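Local coordinates for protein putative surface-anchored fimbrial subunit (Corynebacterium diphtheriae, PDB 3HR6) that forms the shaft of a pilus on the bacterial surface as its major pilin, built of tandem Ig-like modules stabilised by isopeptide and disulfide bonds, at residues R324-Q329 with F354-D359; T310-F315 with E425-I430. One frame throughout, in Å; residues are numbered along the deposited sequence.

Overall arrangement
Both contacts lie toward one end of the elongated chain, their centres 10 Å apart. Contact 2 pairs strand 302-315 with strand 424-432, the first and last strands of the C-terminal Ig-like module, in parallel. Contact 1 lies between them in sequence and joins strand 327-333 to the short edge strand 354-355 in a separate antiparallel sheet. The two sheets pack face to face here. Phe-328 meets Ile-311 and Ile-430, while Ala-326 and Thr-356 rest on Lys-313. Lys-313 is covalently linked to Asn-432 on strand 424-432, an isopeptide bond that locks the two strands of contact 2 together and probably stiffens this module of the pilus shaft.

Contact 1: residues R324-Q329 with F354-D359; sequences RTATFQ and FVTGQD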
ATOM      1  N   ARG A 324      11.079   5.466 -47.652  1.00 14.02           N
ATOM      2  CA  ARG A 324      11.628   6.587 -46.885  1.00 12.93           C
ATOM      3  C   ARG A 324      11.428   6.373 -45.409  1.00 13.17           C
ATOM      4  O   ARG A 324      10.295   6.214 -44.948  1.00 11.99           O
ATOM      5  CB  ARG A 324      10.982   7.899 -47.309  1.00 12.51           C
ATOM      6  CG  ARG A 324      11.199   8.240 -48.761  1.00 10.38           C
ATOM      7  CD  ARG A 324      10.619   9.575 -49.159  1.00  9.56           C
ATOM      8  NE  ARG A 324       9.152   9.568 -49.167  1.00 11.28           N
ATOM      9  CZ  ARG A 324       8.371  10.412 -49.851  1.00  8.66           C
ATOM     10  NH1 ARG A 324       8.879  11.368 -50.608  1.00 11.28           N
ATOM     11  NH2 ARG A 324       7.057  10.321 -49.756  1.00 10.22           N
ATOM     12  N   THR A 325      12.534   6.349 -44.662  1.00 13.07           N
ATOM     13  CA  THR A 325      12.448   6.278 -43.223  0.50 13.73           C
ATOM     14  C   THR A 325      13.567   7.091 -42.585  1.00 13.03           C
ATOM     15  O   THR A 325      14.603   7.361 -43.206  1.00 12.61           O
ATOM     16  CB  THR A 325      12.416   4.815 -42.716  0.50 14.12           C
ATOM     17  OG1 THR A 325      12.193   4.806 -41.310  0.50 14.29           O
ATOM     18  CG2 THR A 325      13.710   4.084 -43.012  0.50 14.81           C
ATOM     19  N   ALA A 326      13.315   7.547 -41.362  1.00 12.78           N
ATOM     20  CA  ALA A 326      14.300   8.261 -40.590  1.00 11.95           C
ATOM     21  C   ALA A 326      14.419   7.573 -39.239  1.00 12.05           C
ATOM     22  O   ALA A 326      13.491   6.868 -38.803  1.00 11.26           O
ATOM     23  CB  ALA A 326      13.920   9.730 -40.421  1.00 12.51           C
ATOM     24  N   THR A 327      15.556   7.791 -38.585  1.00 11.79           N
ATOM     25  CA  THR A 327      15.881   7.210 -37.298  1.00 12.54           C
ATOM     26  C   THR A 327      16.231   8.348 -36.330  1.00 12.87           C
ATOM     27  O   THR A 327      16.906   9.312 -36.700  1.00 11.85           O
ATOM     28  CB  THR A 327      17.058   6.209 -37.426  1.00 11.93           C
ATOM     29  OG1 THR A 327      16.731   5.172 -38.379  1.00 14.01           O
ATOM     30  CG2 THR A 327      17.468   5.613 -36.041  1.00 13.77           C
ATOM     31  N   PHE A 328      15.712   8.238 -35.102  1.00 12.57           N
ATOM     32  CA  PHE A 328      15.926   9.211 -34.041  1.00 12.52           C
ATOM     33  C   PHE A 328      16.382   8.514 -32.783  1.00 12.32           C
ATOM     34  O   PHE A 328      16.067   7.317 -32.532  1.00 12.04           O
ATOM     35  CB  PHE A 328      14.650  10.006 -33.725  1.00 11.93           C
ATOM     36  CG  PHE A 328      14.123  10.770 -34.897  1.00 11.15           C
ATOM     37  CD1 PHE A 328      14.455  12.125 -35.078  1.00 11.90           C
ATOM     38  CD2 PHE A 328      13.338  10.146 -35.848  1.00 11.32           C
ATOM     39  CE1 PHE A 328      14.007  12.826 -36.168  1.00 13.36           C
ATOM     40  CE2 PHE A 328      12.884  10.835 -36.950  1.00 13.53           C
ATOM     41  CZ  PHE A 328      13.197  12.193 -37.118  1.00 12.79           C
ATOM     42  N   GLN A 329      17.192   9.250 -32.037  1.00 11.98           N
ATOM     43  CA  GLN A 329      17.483   8.898 -30.670  1.00 12.73           C
ATOM     44  C   GLN A 329      16.978   9.995 -29.749  1.00 12.15           C
ATOM     45  O   GLN A 329      16.926  11.204 -30.089  1.00 10.98           O
ATOM     46  CB  GLN A 329      18.962   8.580 -30.489  1.00 12.61           C
ATOM     47  CG  GLN A 329      19.428   7.435 -31.320  1.00 14.49           C
ATOM     48  CD  GLN A 329      20.845   7.043 -30.981  1.00 14.11           C
ATOM     49  OE1 GLN A 329      21.775   7.817 -31.220  1.00 15.88           O
ATOM     50  NE2 GLN A 329      21.022   5.826 -30.487  1.00 16.23           N
ATOM     51  N   PHE A 354      14.748   4.849 -32.734  1.00 13.28           N
ATOM     52  CA  PHE A 354      13.362   4.773 -33.115  1.00 13.26           C
ATOM     53  C   PHE A 354      13.246   5.137 -34.587  1.00 12.66           C
ATOM     54  O   PHE A 354      13.695   6.218 -34.998  1.00 13.05           O
ATOM     55  CB  PHE A 354      12.545   5.688 -32.208  1.00 13.63           C
ATOM     56  CG  PHE A 354      12.791   5.409 -30.783  1.00 13.04           C
ATOM     57  CD1 PHE A 354      12.103   4.361 -30.156  1.00 13.32           C
ATOM     58  CD2 PHE A 354      13.798   6.073 -30.098  1.00 14.04           C
ATOM     59  CE1 PHE A 354      12.408   4.047 -28.823  1.00 13.31           C
ATOM     60  CE2 PHE A 354      14.094   5.739 -28.788  1.00 13.07           C
ATOM     61  CZ  PHE A 354      13.379   4.728 -28.162  1.00 13.82           C
ATOM     62  N   VAL A 355      12.704   4.204 -35.345  1.00 12.87           N
ATOM     63  CA  VAL A 355      12.580   4.333 -36.790  1.00 12.96           C
ATOM     64  C   VAL A 355      11.144   4.607 -37.200  1.00 11.79           C
ATOM     65  O   VAL A 355      10.173   3.991 -36.699  1.00 13.28           O
ATOM     66  CB  VAL A 355      13.141   3.103 -37.482  1.00 13.33           C
ATOM     67  CG1 VAL A 355      13.079   3.251 -38.979  1.00 15.94           C
ATOM     68  CG2 VAL A 355      14.596   2.934 -37.022  1.00 15.51           C
ATOM     69  N   THR A 356      11.009   5.609 -38.037  1.00 10.23           N
ATOM     70  CA  THR A 356       9.688   5.965 -38.530  1.00 10.96           C
ATOM     71  C   THR A 356       9.146   4.915 -39.472  1.00 10.47           C
ATOM     72  O   THR A 356       9.865   4.317 -40.302  1.00 11.65           O
ATOM     73  CB  THR A 356       9.677   7.367 -39.168  1.00 10.31           C
ATOM     74  OG1 THR A 356      10.549   7.403 -40.291  1.00 12.55           O
ATOM     75  CG2 THR A 356      10.125   8.425 -38.181  1.00  9.83           C
ATOM     76  N   GLY A 357       7.840   4.697 -39.390  1.00 10.33           N
ATOM     77  CA  GLY A 357       7.175   3.741 -40.234  1.00 10.90           C
ATOM     78  C   GLY A 357       6.677   4.347 -41.536  1.00 10.70           C
ATOM     79  O   GLY A 357       6.885   5.523 -41.803  1.00 10.04           O
ATOM     80  N   GLN A 358       6.066   3.536 -42.378  1.00 11.08           N
ATOM     81  CA  GLN A 358       5.584   4.041 -43.650  1.00 11.15           C
ATOM     82  C   GLN A 358       4.590   5.188 -43.479  1.00 10.93           C
ATOM     83  O   GLN A 358       4.495   6.066 -44.341  1.00 10.10           O
ATOM     84  CB  GLN A 358       4.989   2.915 -44.468  1.00 11.63           C
ATOM     85  CG  GLN A 358       6.060   1.929 -44.916  1.00 13.87           C
ATOM     86  CD  GLN A 358       5.575   0.916 -45.912  1.00 16.24           C
ATOM     87  OE1 GLN A 358       4.583   1.125 -46.622  1.00 19.73           O
ATOM     88  NE2 GLN A 358       6.297  -0.191 -46.002  1.00 19.59           N
ATOM     89  N   ASP A 359       3.834   5.163 -42.385  1.00 11.16           N
ATOM     90  CA  ASP A 359       2.864   6.223 -42.104  1.00 11.74           C
ATOM     91  C   ASP A 359       3.507   7.440 -41.438  1.00 11.68           C
ATOM     92  O   ASP A 359       2.819   8.407 -41.082  1.00 12.46           O
ATOM     93  CB  ASP A 359       1.732   5.699 -41.214  1.00 11.81           C
ATOM     94  CG  ASP A 359       2.199   5.185 -39.859  1.00 13.00           C
ATOM     95  OD1 ASP A 359       3.416   5.165 -39.478  1.00 10.60           O
ATOM     96  OD2 ASP A 359       1.304   4.777 -39.089  1.00 14.61           O
TER
HETATM   97  O   HOH W   1       9.171   6.899 -42.448  1.00  8.44           O
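Thr-356 meets Ala-326 through two direct hydrogen bonds. Its OG1 lies between its own backbone N and carbonyl carbon (chi1 62°) and accepts a straight bond from Ala-326 N at 3.0 Å. Its own N returns a bond to Ala-326 O. Thr-325 is modelled in two conformers. In the one given here its OG1 also donates to Thr-356 O, a less certain bond because OG1 then lies only 2.9 Å from Val-355 CG1. One water extends the grip: it accepts from Thr-356 OG1 and donates to the carbonyls of Arg-324 and Gly-357. The other branch, Thr-356 CG2, sits at the edge of the Phe-328 ring, 3.9 Å from CE2.

Beyond this the two segments form a short antiparallel ladder at the edge of an Ig-like sheet. Phe-328 and Phe-354 are a hydrogen-bonded pair, with Phe-354 N 2.8 Å from Phe-328 O. Thr-327 and Val-355 are the non-hydrogen-bonded pair, and on the other face Val-355 CG2 lies 3.4 Å from Thr-327 OG1. Strand 391-398 flanks segment 324-329 and touches Ala-326 and Phe-328 through Glu-396. From the opposing sheet, Leu-364 packs on Phe-354.

Contact 2: residues T310-F315 with E425-I430; sequences TIEKSF and EQKVKI
The Lys-313 side chain crosses that of Ile-430 and ends in a covalent link. Its CB lies 4.1 Å from Ile-430 O. CG is anti to the backbone N (chi1 -171°) and keeps near the same oxygen. The chain then bends at chi2 (78°), and CD comes 3.6 Å from Ile-430 O and 3.9 Å from Ile-430 CG2. CE still touches that methyl. At the tip, NZ is bonded covalently to CG of Asn-432, and it donates a hydrogen bond to Ser-314 O at 3.1 Å. NZ also lies 3.5 Å above one face of the Phe-315 ring, offset toward its rim.

The backbones make a parallel ladder, with five bonds running from Thr-310 N to Gln-426 O at one end and from Ser-314 N to Ile-430 O at the other. On the buried side Ile-311 CG2 meets Ile-430 CD1. On the opposite face Glu-312 lies alongside Lys-429, and Lys-427 crosses it with CD and CE against Glu-312 OE2. The three form a salt-bridge network. Glu-312 OE2 makes a long salt bridge to Lys-427 NZ at 3.7 Å, while the modelled approach of Glu-312 to Lys-429 is too close to be sure.

A lysine-asparagine isopeptide bond joining the first and last strands, here paired in parallel, is characteristic of CnaB-type Ig-like modules of Gram-positive pilins.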
ATOM      1  N   THR A 310       5.229  11.071 -29.643  1.00  9.41           N
ATOM      2  CA  THR A 310       4.882  10.538 -30.985  1.00 11.19           C
ATOM      3  C   THR A 310       5.482  11.414 -32.065  1.00 11.18           C
ATOM      4  O   THR A 310       5.190  12.610 -32.144  1.00 11.64           O
ATOM      5  CB  THR A 310       3.367  10.348 -31.203  1.00 11.00           C
ATOM      6  OG1 THR A 310       2.858   9.441 -30.213  1.00 11.55           O
ATOM      7  CG2 THR A 310       3.091   9.756 -32.570  1.00 13.32           C
ATOM      8  N   ILE A 311       6.312  10.820 -32.923  1.00  9.67           N
ATOM      9  CA  ILE A 311       6.945  11.524 -34.022  1.00 10.77           C
ATOM     10  C   ILE A 311       6.028  11.305 -35.211  1.00 10.42           C
ATOM     11  O   ILE A 311       5.587  10.172 -35.423  1.00 11.34           O
ATOM     12  CB  ILE A 311       8.390  10.962 -34.319  1.00 10.11           C
ATOM     13  CG1 ILE A 311       9.331  11.156 -33.129  1.00 11.48           C
ATOM     14  CG2 ILE A 311       9.010  11.646 -35.562  1.00 11.70           C
ATOM     15  CD1 ILE A 311      10.705  10.487 -33.324  1.00 15.60           C
ATOM     16  N   GLU A 312       5.676  12.385 -35.920  1.00  9.32           N
ATOM     17  CA  GLU A 312       4.917  12.316 -37.185  1.00 10.19           C
ATOM     18  C   GLU A 312       5.826  12.867 -38.257  1.00  9.93           C
ATOM     19  O   GLU A 312       5.977  14.095 -38.394  1.00  9.46           O
ATOM     20  CB  GLU A 312       3.638  13.135 -37.084  1.00 10.98           C
ATOM     21  CG  GLU A 312       2.727  12.588 -36.051  1.00 14.05           C
ATOM     22  CD  GLU A 312       1.335  13.140 -36.063  1.00 19.16           C
ATOM     23  OE1 GLU A 312       1.011  14.042 -36.863  1.00 18.84           O
ATOM     24  OE2 GLU A 312       0.559  12.634 -35.223  1.00 21.39           O
ATOM     25  N   LYS A 313       6.425  11.954 -39.023  1.00  9.05           N
ATOM     26  CA  LYS A 313       7.471  12.306 -39.992  1.00  9.67           C
ATOM     27  C   LYS A 313       6.890  12.440 -41.379  1.00  9.36           C
ATOM     28  O   LYS A 313       6.023  11.664 -41.792  1.00  8.30           O
ATOM     29  CB  LYS A 313       8.553  11.219 -40.014  1.00 10.07           C
ATOM     30  CG  LYS A 313       9.794  11.572 -40.832  1.00 10.91           C
ATOM     31  CD  LYS A 313      10.690  12.515 -40.080  1.00 13.18           C
ATOM     32  CE  LYS A 313      11.987  12.770 -40.821  1.00 15.33           C
ATOM     33  NZ  LYS A 313      11.906  13.394 -42.160  1.00 17.40           N
ATOM     34  N   SER A 314       7.333  13.466 -42.109  1.00 10.41           N
ATOM     35  CA  SER A 314       6.961  13.621 -43.492  1.00 10.92           C
ATOM     36  C   SER A 314       8.259  13.877 -44.273  1.00 11.67           C
ATOM     37  O   SER A 314       9.311  14.174 -43.668  1.00 10.73           O
ATOM     38  CB  SER A 314       5.956  14.766 -43.661  1.00 11.96           C
ATOM     39  OG  SER A 314       6.459  15.961 -43.100  1.00 13.87           O
ATOM     40  N   PHE A 315       8.181  13.677 -45.577  1.00 11.37           N
ATOM     41  CA  PHE A 315       9.280  13.936 -46.496  1.00 13.09           C
ATOM     42  C   PHE A 315       8.774  14.879 -47.576  1.00 13.76           C
ATOM     43  O   PHE A 315       7.882  14.568 -48.365  1.00 13.21           O
ATOM     44  CB  PHE A 315       9.845  12.639 -47.064  1.00 12.70           C
ATOM     45  CG  PHE A 315      10.577  11.824 -46.054  1.00 11.72           C
ATOM     46  CD1 PHE A 315      11.952  11.955 -45.889  1.00 12.83           C
ATOM     47  CD2 PHE A 315       9.901  10.942 -45.232  1.00 10.21           C
ATOM     48  CE1 PHE A 315      12.642  11.218 -44.901  1.00 12.97           C
ATOM     49  CE2 PHE A 315      10.572  10.191 -44.302  1.00 12.20           C
ATOM     50  CZ  PHE A 315      11.947  10.331 -44.108  1.00 12.98           C
ATOM     51  N   GLU A 425       1.793  13.499 -23.063  1.00 12.49           N
ATOM     52  CA  GLU A 425       2.113  13.239 -24.456  1.00 12.78           C
ATOM     53  C   GLU A 425       2.648  14.453 -25.147  1.00 12.95           C
ATOM     54  O   GLU A 425       2.280  15.591 -24.848  1.00 12.10           O
ATOM     55  CB  GLU A 425       0.872  12.718 -25.170  1.00 13.84           C
ATOM     56  CG  GLU A 425       0.500  11.361 -24.611  1.00 16.75           C
ATOM     57  CD  GLU A 425      -0.377  10.585 -25.544  1.00 17.06           C
ATOM     58  OE1 GLU A 425      -1.575  10.509 -25.224  1.00 20.53           O
ATOM     59  OE2 GLU A 425       0.158  10.092 -26.591  1.00 15.67           O
ATOM     60  N   GLN A 426       3.482  14.225 -26.139  1.00 12.55           N
ATOM     61  CA  GLN A 426       3.818  15.291 -27.066  1.00 13.99           C
ATOM     62  C   GLN A 426       3.877  14.683 -28.456  1.00 13.43           C
ATOM     63  O   GLN A 426       4.504  13.647 -28.619  1.00 15.08           O
ATOM     64  CB  GLN A 426       5.178  15.882 -26.687  1.00 14.19           C
ATOM     65  CG  GLN A 426       5.585  17.095 -27.474  1.00 18.27           C
ATOM     66  CD  GLN A 426       4.585  18.223 -27.312  1.00 18.39           C
ATOM     67  OE1 GLN A 426       3.908  18.587 -28.258  1.00 24.03           O
ATOM     68  NE2 GLN A 426       4.450  18.725 -26.105  1.00 16.99           N
ATOM     69  N   LYS A 427       3.222  15.325 -29.418  1.00 14.17           N
ATOM     70  CA  LYS A 427       3.319  14.968 -30.821  1.00 15.39           C
ATOM     71  C   LYS A 427       4.349  15.886 -31.453  1.00 15.54           C
ATOM     72  O   LYS A 427       4.258  17.088 -31.300  1.00 18.29           O
ATOM     73  CB  LYS A 427       1.952  15.156 -31.488  1.00 15.26           C
ATOM     74  CG  LYS A 427       1.866  14.748 -32.947  1.00 20.29           C
ATOM     75  CD  LYS A 427       0.619  15.309 -33.581  1.00 22.95           C
ATOM     76  CE  LYS A 427      -0.643  14.611 -33.097  1.00 24.15           C
ATOM     77  NZ  LYS A 427      -1.840  15.138 -33.820  1.00 27.23           N
ATOM     78  N   VAL A 428       5.308  15.323 -32.188  1.00 13.93           N
ATOM     79  CA  VAL A 428       6.381  16.086 -32.791  1.00 13.36           C
ATOM     80  C   VAL A 428       6.305  15.874 -34.303  1.00 12.59           C
ATOM     81  O   VAL A 428       6.616  14.805 -34.788  1.00 12.60           O
ATOM     82  CB  VAL A 428       7.729  15.607 -32.252  1.00 13.41           C
ATOM     83  CG1 VAL A 428       8.866  16.472 -32.794  1.00 15.76           C
ATOM     84  CG2 VAL A 428       7.679  15.625 -30.708  1.00 17.19           C
ATOM     85  N   LYS A 429       5.861  16.902 -35.010  1.00 12.10           N
ATOM     86  CA  LYS A 429       5.781  16.850 -36.476  1.00 12.62           C
ATOM     87  C   LYS A 429       7.104  17.264 -37.079  1.00 13.61           C
ATOM     88  O   LYS A 429       7.578  18.398 -36.827  1.00 13.52           O
ATOM     89  CB  LYS A 429       4.693  17.784 -36.975  1.00 13.54           C
ATOM     90  CG  LYS A 429       3.350  17.395 -36.444  1.00 16.11           C
ATOM     91  CD  LYS A 429       2.276  18.102 -37.226  1.00 20.12           C
ATOM     92  CE  LYS A 429       0.903  17.755 -36.674  1.00 25.18           C
ATOM     93  NZ  LYS A 429       0.551  16.331 -36.980  1.00 28.84           N
ATOM     94  N   ILE A 430       7.672  16.383 -37.909  1.00 13.60           N
ATOM     95  CA  ILE A 430       8.986  16.635 -38.500  1.00 14.28           C
ATOM     96  C   ILE A 430       8.893  16.382 -39.991  1.00 15.30           C
ATOM     97  O   ILE A 430       8.514  15.299 -40.426  1.00 13.13           O
ATOM     98  CB  ILE A 430      10.063  15.738 -37.864  1.00 14.77           C
ATOM     99  CG1 ILE A 430      10.161  16.013 -36.365  1.00 14.81           C
ATOM    100  CG2 ILE A 430      11.429  15.978 -38.486  1.00 16.29           C
ATOM    101  CD1 ILE A 430      11.133  15.120 -35.689  1.00 14.42           C
TER
HETATM  102  O   HOH W   2       2.475  10.820 -27.818  1.00 13.43           O